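Local coordinates for protein enoyl-CoA hydratase (Mycobacterium avium subsp. paratuberculosis, PDB 4LK5) that belongs to the crotonase family as a putative enoyl-CoA hydratase and probably acts on acyl-CoA thioesters, though its substrate and reaction are not established, at residues Asn57-Thr60 and Val61-Thr65; Leu116-Asn119 and Arg120-Ala124; Gly138-Gly142 and Val143-Ile147; Phe161-Ala165 and Phe166-Gly170. All blocks are in the same frame, centred on the assembly; numbering follows the deposited sequence.

Contact 1: Asn57-Thr60 and Val61-Thr65; sequences NSLT and VPVIT
L59 meets the first turn of helix 61-76 with its side chain set at about a right angle to those of both V63 and I64, and different atoms serve the two neighbours. The CD2 methyl of L59 reaches CG1 of V63 at 3.7 Å, while CB of L59 lies 3.9 Å from CG1 of I64. The leucine thus leans across the start of the helix. V63 presents CG1 to it because that methyl is anti to the backbone N (chi1 154°).

T60 works on the polar side of the same turn. Its OG1 stands between the backbone N and the carbonyl carbon (chi1 64°), which aims the hydroxyl at the backbone N-H of V63. The resulting bond, T60 OG1 to V63 N at 3.3 Å, is weak though fairly straight. The flank of the proline ring rests against the same oxygen, P62 CG being 3.4 Å from T60 OG1. T60 also uses its carbonyl: I64 N donates to T60 O at 3.0 Å, nearly in line with the C=O bond, and opens the run of helical bonds.

Beyond the turn, I64 packs on I114 and I118 of helix 113-127, while L59 also lies against I50 of strand 45-50. The arrangement is a threonine N-cap with a hydrophobic staple, L59 (N') against I64 (N4), at the entry to a helix of the crotonase fold.

Contact 2: Leu116-Asn119 and Arg120-Ala124; sequences LEIN and RLVRA
E117 and R120 form an intrahelical salt bridge three residues apart, on a middle stretch of helix 113-127, which packs against helices 61-76, 143-150 and 254-269. The two side chains lie alongside each other and point the same way. R120 NH1 donates to E117 OE1 at 2.9 Å, a bent bond (N-H...O 135°) that approaches on the syn side of the carboxylate but well above its plane. Seen from the arginine, the oxygen sits at the edge of the guanidinium, close to its plane; the two flat groups are 28° apart. E117 folds back at chi2 (-73°) to make this possible, and its other oxygen, OE2, comes 3.1 Å from R120 CD.

Both charged groups have further partners on helix 61-76: E117 OE1 is hydrogen-bonded to T65 OG1, and R120 NH2 makes salt bridges to D69 and E72. With three carboxylates around it, the guanidinium is held through both terminal nitrogens, which should fix its rotation.

R123 is placed differently. Its extended chain runs back along the helix so that NH1 lies 4.0 Å from N119 CB and the guanidinium has N119 O over one face, while NE pairs with D255. Underneath, the backbone follows the i to i+4 pattern, with V122 N to I118 O at 2.9 Å and R123 N to N119 O at 2.9 Å. On the buried side the methyls I118 CG2 and V122 CG2 are only loosely apposed, at 4.5 Å. This is an i to i+3 Glu-Arg pair on an alpha-helix, tied by its charges to helix 61-76 and, through R123, to helix 254-269.

Contact 3: Gly138-Gly142 and Val143-Ile147; sequences GPAAG and VGVSI
V145 fits closely against A140, and this is the tight part of the turn from strand 139-141 into helix 143-150. The CG2 methyl of V145, anti to its own carbonyl carbon, lies 3.7 Å from A140 CB and 3.3 Å from A140 O, so one branch touches both the side chain and the backbone of the strand. Helix and strand segments run at about 100° to each other with axes 5.7 Å apart. G144, without a side chain, lets its backbone come close to A140 and A141.

The other side is looser. A141, the one partly exposed residue of the contact, turns its methyl away from the helix, although its carbonyl still accepts from G144 N at 3.0 Å. V143 points away from the strand but is buried against I118 of helix 113-127.

G142, the N-cap, has a positive phi (50°) suited to glycine. Its carbonyl receives V145 N at 2.8 Å and a weak, longer bond from S146 N at 3.4 Å. V145 N approaches from above the carbonyl plane, and G144 N does the same at A141 O. S146 OG goes elsewhere, to D174 O.

The chemistry is therefore mainly backbone to backbone: carbonyls of A141 and G142 engage the first helical N-H groups, leaving small apolar side chains to fill the buried angle between strand and helix. In crotonase relatives a backbone N-H at the start of this helix, after the glycine turn, helps form the oxyanion hole, and the same is probable here.

Contact 4: Phe161-Ala165 and Phe166-Gly170; sequences FFMLA and FTKIG
Apolar contact joins L164 and F166, two residues apart. The CD2 methyl of L164 comes to the edge of the phenyl ring, near its plane, with L164 CD2 at 3.8 Å from F166 CE2. F166 holds its ring there with CG anti to the carbonyl carbon (chi1 -54°), and the ring is further packed by S146 and D174, while L164 also touches V145 of helix 143-150.

Backbone bonding is centred on A165. Its carbonyl accepts from K168 N at 2.8 Å, with the donor tilted 25° from the carbonyl plane, and the aliphatic start of the lysine follows, K168 CB lying 3.4 Å from A165 O. The next link, I169 N to F166 O at 3.1 Å, repeats the i to i+3 spacing. Together these make a short 3-10 turn, entered from strand 161-163 through an inverse gamma turn centred on L164; the strand itself pairs with 139-141 and 200-201 in the small sheet.

A water ties the two halves together as well: it donates to L164 O at 2.8 Å and accepts from T167 N at 3.3 Å. The T167 side chain packs on F239 of the second subunit.

The last kind is a looser approach between selenium and an amine. CG of the selenomethionine M163 is anti to its backbone N, the chain bends at chi3 (61°), and the lysine crosses it at about a right angle, with M163 SE 3.9 Å from K168 NZ.

Contact 3 is the most buried of the four and lies about 5 Å from the chain centre, whereas contacts 1, 2 and 4 are partly buried and 11 to 13 Å out. Contacts 3 and 4 share the small sheet: strands 139-141 and 161-163 are hydrogen-bonded neighbours, and F166 CZ rests on G142. Contacts 1 and 2 join two helices through T65 with E117 and I64 with I118. Helix 143-150 ties the pairs together, V143 and I147 meeting I118, L121 and L59. Contact 2 alone carries a salt bridge across its segments; contact 1 adds a threonine cap, contact 4 a bridging water, and contact 3 uses backbone bonds and apolar packing. Contact 4 alone reaches another subunit.

Contact 1: Asn57-Thr60 and Val61-Thr65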
loop_
_atom_site.group_PDB
_atom_site.type_symbol
_atom_site.label_atom_id
_atom_site.label_comp_id
_atom_site.label_asym_id
_atom_site.label_seq_id
_atom_site.Cartn_x
_atom_site.Cartn_y
_atom_site.Cartn_z
ATOM N N ASN C 57 23.369 -3.153 -19.293
ATOM C CA ASN C 57 22.271 -2.434 -19.917
ATOM C C ASN C 57 22.049 -0.997 -19.357
ATOM O O ASN C 57 20.907 -0.613 -19.106
ATOM C CB ASN C 57 21.013 -3.294 -19.856
ATOM C CG ASN C 57 21.209 -4.662 -20.507
ATOM O OD1 ASN C 57 20.868 -5.696 -19.934
ATOM N ND2 ASN C 57 21.733 -4.665 -21.725
ATOM N N SER C 58 23.146 -0.233 -19.179
ATOM C CA SER C 58 23.132 1.242 -18.863
ATOM C C SER C 58 22.204 1.971 -19.810
ATOM O O SER C 58 21.910 1.461 -20.853
ATOM C CB SER C 58 24.516 1.921 -19.065
ATOM O OG SER C 58 25.445 1.635 -18.051
ATOM N N LEU C 59 21.790 3.184 -19.469
ATOM C CA LEU C 59 20.866 3.921 -20.324
ATOM C C LEU C 59 21.431 5.274 -20.737
ATOM O O LEU C 59 21.743 6.103 -19.891
ATOM C CB LEU C 59 19.524 4.083 -19.597
ATOM C CG LEU C 59 18.659 2.838 -19.406
ATOM C CD1 LEU C 59 17.319 3.141 -18.735
ATOM C CD2 LEU C 59 18.403 2.207 -20.744
ATOM N N THR C 60 21.593 5.478 -22.041
ATOM C CA THR C 60 21.974 6.770 -22.587
ATOM C C THR C 60 20.701 7.428 -23.007
ATOM O O THR C 60 19.649 6.779 -23.066
ATOM C CB THR C 60 22.763 6.632 -23.885
ATOM O OG1 THR C 60 21.912 6.033 -24.882
ATOM C CG2 THR C 60 24.008 5.802 -23.685
ATOM N N VAL C 61 20.798 8.693 -23.389
ATOM C CA VAL C 61 19.628 9.433 -23.806
ATOM C C VAL C 61 19.009 8.896 -25.098
ATOM O O VAL C 61 17.799 8.674 -25.137
ATOM C CB VAL C 61 19.941 10.924 -23.901
ATOM C CG1 VAL C 61 18.683 11.708 -24.228
ATOM C CG2 VAL C 61 20.520 11.396 -22.576
ATOM N N PRO C 62 19.824 8.703 -26.164
ATOM C CA PRO C 62 19.269 8.101 -27.393
ATOM C C PRO C 62 18.419 6.850 -27.126
ATOM O O PRO C 62 17.326 6.705 -27.673
ATOM C CB PRO C 62 20.519 7.729 -28.209
ATOM C CG PRO C 62 21.711 8.297 -27.463
ATOM C CD PRO C 62 21.197 9.201 -26.383
ATOM N N VAL C 63 18.915 5.976 -26.264
ATOM C CA VAL C 63 18.217 4.731 -25.932
ATOM C C VAL C 63 16.946 4.908 -25.090
ATOM O O VAL C 63 15.935 4.248 -25.361
ATOM C CB VAL C 63 19.179 3.731 -25.251
ATOM C CG1 VAL C 63 18.448 2.750 -24.355
ATOM C CG2 VAL C 63 19.953 2.967 -26.314
ATOM N N ILE C 64 17.002 5.770 -24.079
ATOM C CA ILE C 64 15.822 6.122 -23.303
ATOM C C ILE C 64 14.785 6.690 -24.258
ATOM O O ILE C 64 13.615 6.323 -24.185
ATOM C CB ILE C 64 16.138 7.145 -22.175
ATOM C CG1 ILE C 64 16.809 6.470 -20.987
ATOM C CG2 ILE C 64 14.879 7.794 -21.626
ATOM C CD1 ILE C 64 17.608 7.430 -20.112
ATOM N N THR C 65 15.203 7.604 -25.132
ATOM C CA THR C 65 14.316 8.145 -26.182
ATOM C C THR C 65 13.696 7.046 -27.045
ATOM O O THR C 65 12.558 7.167 -27.496
ATOM C CB THR C 65 15.065 9.173 -27.072
ATOM O OG1 THR C 65 15.457 10.294 -26.256
ATOM C CG2 THR C 65 14.167 9.661 -28.295
#

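Contact 2: Leu116-Asn119 and Arg120-Ala124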
loop_
_atom_site.group_PDB
_atom_site.type_symbol
_atom_site.label_atom_id
_atom_site.label_comp_id
_atom_site.label_asym_id
_atom_site.label_seq_id
_atom_site.Cartn_x
_atom_site.Cartn_y
_atom_site.Cartn_z
ATOM N N LEU C 116 13.235 14.450 -18.685
ATOM C CA LEU C 116 12.029 14.652 -19.497
ATOM C C LEU C 116 11.689 13.401 -20.280
ATOM O O LEU C 116 10.538 13.133 -20.537
ATOM C CB LEU C 116 12.226 15.803 -20.490
ATOM C CG LEU C 116 11.621 17.204 -20.333
ATOM C CD1 LEU C 116 11.416 17.603 -18.882
ATOM C CD2 LEU C 116 12.506 18.227 -21.070
ATOM N N GLU C 117 12.698 12.654 -20.680
ATOM C CA GLU C 117 12.478 11.517 -21.522
ATOM C C GLU C 117 12.200 10.282 -20.682
ATOM O O GLU C 117 11.417 9.406 -21.111
ATOM C CB GLU C 117 13.679 11.283 -22.442
ATOM C CG GLU C 117 13.886 12.381 -23.465
ATOM C CD GLU C 117 12.854 12.342 -24.563
ATOM O OE1 GLU C 117 13.044 11.543 -25.510
ATOM O OE2 GLU C 117 11.863 13.109 -24.491
ATOM N N ILE C 118 12.859 10.201 -19.514
ATOM C CA ILE C 118 12.509 9.197 -18.515
ATOM C C ILE C 118 11.011 9.326 -18.294
ATOM O O ILE C 118 10.269 8.329 -18.312
ATOM C CB ILE C 118 13.123 9.453 -17.140
ATOM C CG1 ILE C 118 14.646 9.437 -17.146
ATOM C CG2 ILE C 118 12.610 8.426 -16.137
ATOM C CD1 ILE C 118 15.253 8.202 -17.715
ATOM N N ASN C 119 10.576 10.570 -18.076
ATOM C CA ASN C 119 9.179 10.834 -17.763
ATOM C C ASN C 119 8.300 10.396 -18.925
ATOM O O ASN C 119 7.316 9.704 -18.720
ATOM C CB ASN C 119 8.965 12.306 -17.354
ATOM C CG ASN C 119 9.599 12.636 -15.992
ATOM O OD1 ASN C 119 10.156 11.764 -15.315
ATOM N ND2 ASN C 119 9.513 13.890 -15.584
ATOM N N ARG C 120 8.683 10.755 -20.144
ATOM C CA ARG C 120 7.958 10.313 -21.330
ATOM C C ARG C 120 7.832 8.811 -21.332
ATOM O O ARG C 120 6.769 8.280 -21.559
ATOM C CB ARG C 120 8.685 10.711 -22.625
ATOM C CG ARG C 120 8.062 11.822 -23.444
ATOM C CD ARG C 120 8.918 12.140 -24.685
ATOM N NE ARG C 120 8.470 11.282 -25.759
ATOM C CZ ARG C 120 9.218 10.503 -26.536
ATOM N NH1 ARG C 120 10.568 10.463 -26.477
ATOM N NH2 ARG C 120 8.555 9.773 -27.427
ATOM N N LEU C 121 8.940 8.127 -21.121
ATOM C CA LEU C 121 8.939 6.668 -21.139
ATOM C C LEU C 121 7.910 6.131 -20.133
ATOM O O LEU C 121 6.972 5.408 -20.508
ATOM C CB LEU C 121 10.336 6.136 -20.839
ATOM C CG LEU C 121 10.527 4.679 -20.397
ATOM C CD1 LEU C 121 9.608 3.725 -21.105
ATOM C CD2 LEU C 121 11.977 4.302 -20.645
ATOM N N VAL C 122 8.068 6.549 -18.881
ATOM C CA VAL C 122 7.208 6.103 -17.803
ATOM C C VAL C 122 5.729 6.349 -18.090
ATOM O O VAL C 122 4.898 5.429 -17.941
ATOM C CB VAL C 122 7.681 6.707 -16.456
ATOM C CG1 VAL C 122 6.606 6.634 -15.441
ATOM C CG2 VAL C 122 8.890 5.943 -15.959
ATOM N N ARG C 123 5.392 7.543 -18.554
ATOM C CA ARG C 123 3.996 7.810 -18.954
ATOM C C ARG C 123 3.550 6.922 -20.070
ATOM O O ARG C 123 2.374 6.610 -20.151
ATOM C CB ARG C 123 3.779 9.228 -19.471
ATOM C CG ARG C 123 3.951 10.282 -18.409
ATOM C CD ARG C 123 3.361 11.609 -18.796
ATOM N NE ARG C 123 3.922 12.606 -17.896
ATOM C CZ ARG C 123 4.990 13.371 -18.146
ATOM N NH1 ARG C 123 5.638 13.317 -19.295
ATOM N NH2 ARG C 123 5.402 14.235 -17.219
ATOM N N ALA C 124 4.461 6.556 -20.967
ATOM C CA ALA C 124 4.056 5.775 -22.146
ATOM C C ALA C 124 3.678 4.393 -21.679
ATOM O O ALA C 124 2.692 3.843 -22.134
ATOM C CB ALA C 124 5.157 5.709 -23.186
#

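Contact 3: Gly138-Gly142 and Val143-Ile147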
loop_
_atom_site.group_PDB
_atom_site.type_symbol
_atom_site.label_atom_id
_atom_site.label_comp_id
_atom_site.label_asym_id
_atom_site.label_seq_id
_atom_site.Cartn_x
_atom_site.Cartn_y
_atom_site.Cartn_z
ATOM N N GLY C 138 18.240 -10.344 -14.003
ATOM C CA GLY C 138 19.331 -10.032 -13.100
ATOM C C GLY C 138 19.179 -8.706 -12.399
ATOM O O GLY C 138 18.092 -8.352 -12.014
ATOM N N PRO C 139 20.285 -7.970 -12.208
ATOM C CA PRO C 139 20.182 -6.684 -11.495
ATOM C C PRO C 139 19.266 -5.658 -12.154
ATOM O O PRO C 139 19.200 -5.563 -13.395
ATOM C CB PRO C 139 21.628 -6.183 -11.463
ATOM C CG PRO C 139 22.466 -7.420 -11.557
ATOM C CD PRO C 139 21.688 -8.403 -12.391
ATOM N N ALA C 140 18.508 -4.958 -11.303
ATOM C CA ALA C 140 17.724 -3.770 -11.667
ATOM C C ALA C 140 18.155 -2.650 -10.725
ATOM O O ALA C 140 18.101 -2.784 -9.481
ATOM C CB ALA C 140 16.234 -4.033 -11.498
ATOM N N ALA C 141 18.573 -1.534 -11.283
ATOM C CA ALA C 141 19.065 -0.447 -10.430
ATOM C C ALA C 141 18.653 0.907 -10.950
ATOM O O ALA C 141 18.489 1.087 -12.153
ATOM C CB ALA C 141 20.581 -0.536 -10.314
ATOM N N GLY C 142 18.464 1.859 -10.044
ATOM C CA GLY C 142 17.994 3.211 -10.420
ATOM C C GLY C 142 16.755 3.201 -11.307
ATOM O O GLY C 142 15.811 2.477 -11.041
ATOM N N VAL C 143 16.742 4.001 -12.375
ATOM C CA VAL C 143 15.545 4.023 -13.225
ATOM C C VAL C 143 15.220 2.706 -13.855
ATOM O O VAL C 143 14.151 2.574 -14.410
ATOM C CB VAL C 143 15.599 5.009 -14.412
ATOM C CG1 VAL C 143 15.073 6.358 -13.987
ATOM C CG2 VAL C 143 16.976 5.092 -15.005
ATOM N N GLY C 144 16.144 1.761 -13.851
ATOM C CA GLY C 144 15.824 0.430 -14.338
ATOM C C GLY C 144 14.671 -0.107 -13.498
ATOM O O GLY C 144 13.704 -0.696 -14.016
ATOM N N VAL C 145 14.755 0.160 -12.197
ATOM C CA VAL C 145 13.741 -0.278 -11.268
ATOM C C VAL C 145 12.455 0.471 -11.546
ATOM O O VAL C 145 11.390 -0.144 -11.612
ATOM C CB VAL C 145 14.187 -0.082 -9.815
ATOM C CG1 VAL C 145 13.046 -0.342 -8.871
ATOM C CG2 VAL C 145 15.356 -1.001 -9.483
ATOM N N SER C 146 12.547 1.790 -11.733
ATOM C CA SER C 146 11.353 2.583 -11.989
ATOM C C SER C 146 10.621 2.055 -13.187
ATOM O O SER C 146 9.406 1.924 -13.169
ATOM C CB SER C 146 11.672 4.046 -12.230
ATOM O OG SER C 146 12.411 4.581 -11.150
ATOM N N ILE C 147 11.360 1.723 -14.222
ATOM C CA ILE C 147 10.755 1.196 -15.444
ATOM C C ILE C 147 10.033 -0.107 -15.201
ATOM O O ILE C 147 8.895 -0.262 -15.621
ATOM C CB ILE C 147 11.825 1.067 -16.531
ATOM C CG1 ILE C 147 12.120 2.476 -17.037
ATOM C CG2 ILE C 147 11.399 0.159 -17.658
ATOM C CD1 ILE C 147 13.527 2.604 -17.514
#

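Contact 4: Phe161-Ala165 and Phe166-Gly170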
loop_
_atom_site.group_PDB
_atom_site.type_symbol
_atom_site.label_atom_id
_atom_site.label_comp_id
_atom_site.label_asym_id
_atom_site.label_seq_id
_atom_site.Cartn_x
_atom_site.Cartn_y
_atom_site.Cartn_z
ATOM N N PHE C 161 17.857 -8.890 -8.497
ATOM C CA PHE C 161 17.621 -8.037 -7.342
ATOM C C PHE C 161 17.293 -6.612 -7.766
ATOM O O PHE C 161 17.564 -6.202 -8.895
ATOM C CB PHE C 161 18.792 -8.038 -6.361
ATOM C CG PHE C 161 20.068 -7.430 -6.910
ATOM C CD1 PHE C 161 20.252 -6.027 -6.932
ATOM C CD2 PHE C 161 21.097 -8.251 -7.403
ATOM C CE1 PHE C 161 21.420 -5.459 -7.431
ATOM C CE2 PHE C 161 22.261 -7.684 -7.892
ATOM C CZ PHE C 161 22.424 -6.288 -7.908
ATOM N N PHE C 162 16.729 -5.867 -6.820
ATOM C CA PHE C 162 16.299 -4.524 -7.041
ATOM C C PHE C 162 17.027 -3.554 -6.126
ATOM O O PHE C 162 17.258 -3.824 -4.951
ATOM C CB PHE C 162 14.784 -4.446 -6.838
ATOM C CG PHE C 162 14.021 -5.301 -7.799
ATOM C CD1 PHE C 162 13.897 -6.683 -7.585
ATOM C CD2 PHE C 162 13.477 -4.762 -8.938
ATOM C CE1 PHE C 162 13.202 -7.485 -8.486
ATOM C CE2 PHE C 162 12.797 -5.563 -9.848
ATOM C CZ PHE C 162 12.666 -6.926 -9.625
HETATM N N MSE C 163 17.410 -2.412 -6.672
HETATM C CA MSE C 163 18.020 -1.410 -5.829
HETATM C C MSE C 163 17.838 -0.011 -6.349
HETATM O O MSE C 163 18.312 0.340 -7.433
HETATM C CB MSE C 163 19.505 -1.679 -5.674
HETATM C CG MSE C 163 19.999 -0.591 -4.736
HETATM SE SE MSE C 163 21.751 -1.108 -4.082
HETATM C CE MSE C 163 22.561 -1.134 -5.881
ATOM N N LEU C 164 17.166 0.805 -5.546
ATOM C CA LEU C 164 17.039 2.203 -5.832
ATOM C C LEU C 164 18.332 2.907 -5.458
ATOM O O LEU C 164 18.450 3.456 -4.373
ATOM C CB LEU C 164 15.904 2.771 -5.020
ATOM C CG LEU C 164 14.527 2.315 -5.457
ATOM C CD1 LEU C 164 13.518 3.124 -4.652
ATOM C CD2 LEU C 164 14.316 2.532 -6.935
ATOM N N ALA C 165 19.272 2.913 -6.396
ATOM C CA ALA C 165 20.651 3.353 -6.146
ATOM C C ALA C 165 20.826 4.853 -6.048
ATOM O O ALA C 165 21.814 5.317 -5.499
ATOM C CB ALA C 165 21.577 2.809 -7.228
ATOM N N PHE C 166 19.859 5.608 -6.538
ATOM C CA PHE C 166 20.041 7.042 -6.769
ATOM C C PHE C 166 20.892 7.724 -5.688
ATOM O O PHE C 166 21.847 8.462 -5.949
ATOM C CB PHE C 166 18.691 7.715 -6.835
ATOM C CG PHE C 166 17.763 7.097 -7.818
ATOM C CD1 PHE C 166 17.885 7.375 -9.166
ATOM C CD2 PHE C 166 16.747 6.244 -7.393
ATOM C CE1 PHE C 166 17.015 6.821 -10.068
ATOM C CE2 PHE C 166 15.877 5.677 -8.292
ATOM C CZ PHE C 166 16.013 5.961 -9.630
ATOM N N THR C 167 20.527 7.441 -4.470
ATOM C CA THR C 167 21.024 8.147 -3.293
ATOM C C THR C 167 22.507 7.856 -2.963
ATOM O O THR C 167 23.135 8.577 -2.216
ATOM C CB THR C 167 20.053 7.776 -2.123
ATOM O OG1 THR C 167 19.254 8.914 -1.780
ATOM C CG2 THR C 167 20.764 7.216 -0.929
ATOM N N LYS C 168 23.039 6.769 -3.503
ATOM C CA LYS C 168 24.450 6.422 -3.331
ATOM C C LYS C 168 25.358 7.347 -4.121
ATOM O O LYS C 168 26.541 7.412 -3.862
ATOM C CB LYS C 168 24.710 4.980 -3.768
ATOM C CG LYS C 168 24.243 3.970 -2.725
ATOM C CD LYS C 168 24.665 2.524 -3.035
ATOM C CE LYS C 168 25.028 1.775 -1.750
ATOM N NZ LYS C 168 24.522 0.371 -1.705
ATOM N N ILE C 169 24.778 8.064 -5.074
ATOM C CA ILE C 169 25.529 8.929 -5.938
ATOM C C ILE C 169 24.975 10.352 -5.890
ATOM O O ILE C 169 25.250 11.153 -6.797
ATOM C CB ILE C 169 25.520 8.391 -7.397
ATOM C CG1 ILE C 169 24.113 8.425 -7.978
ATOM C CG2 ILE C 169 26.041 6.949 -7.450
ATOM C CD1 ILE C 169 24.077 8.309 -9.472
ATOM N N GLY C 170 24.199 10.662 -4.853
ATOM C CA GLY C 170 23.762 12.021 -4.615
ATOM C C GLY C 170 22.577 12.457 -5.453
ATOM O O GLY C 170 22.404 13.644 -5.706
HETATM O O HOH W 1 17.820 5.996 -3.369
#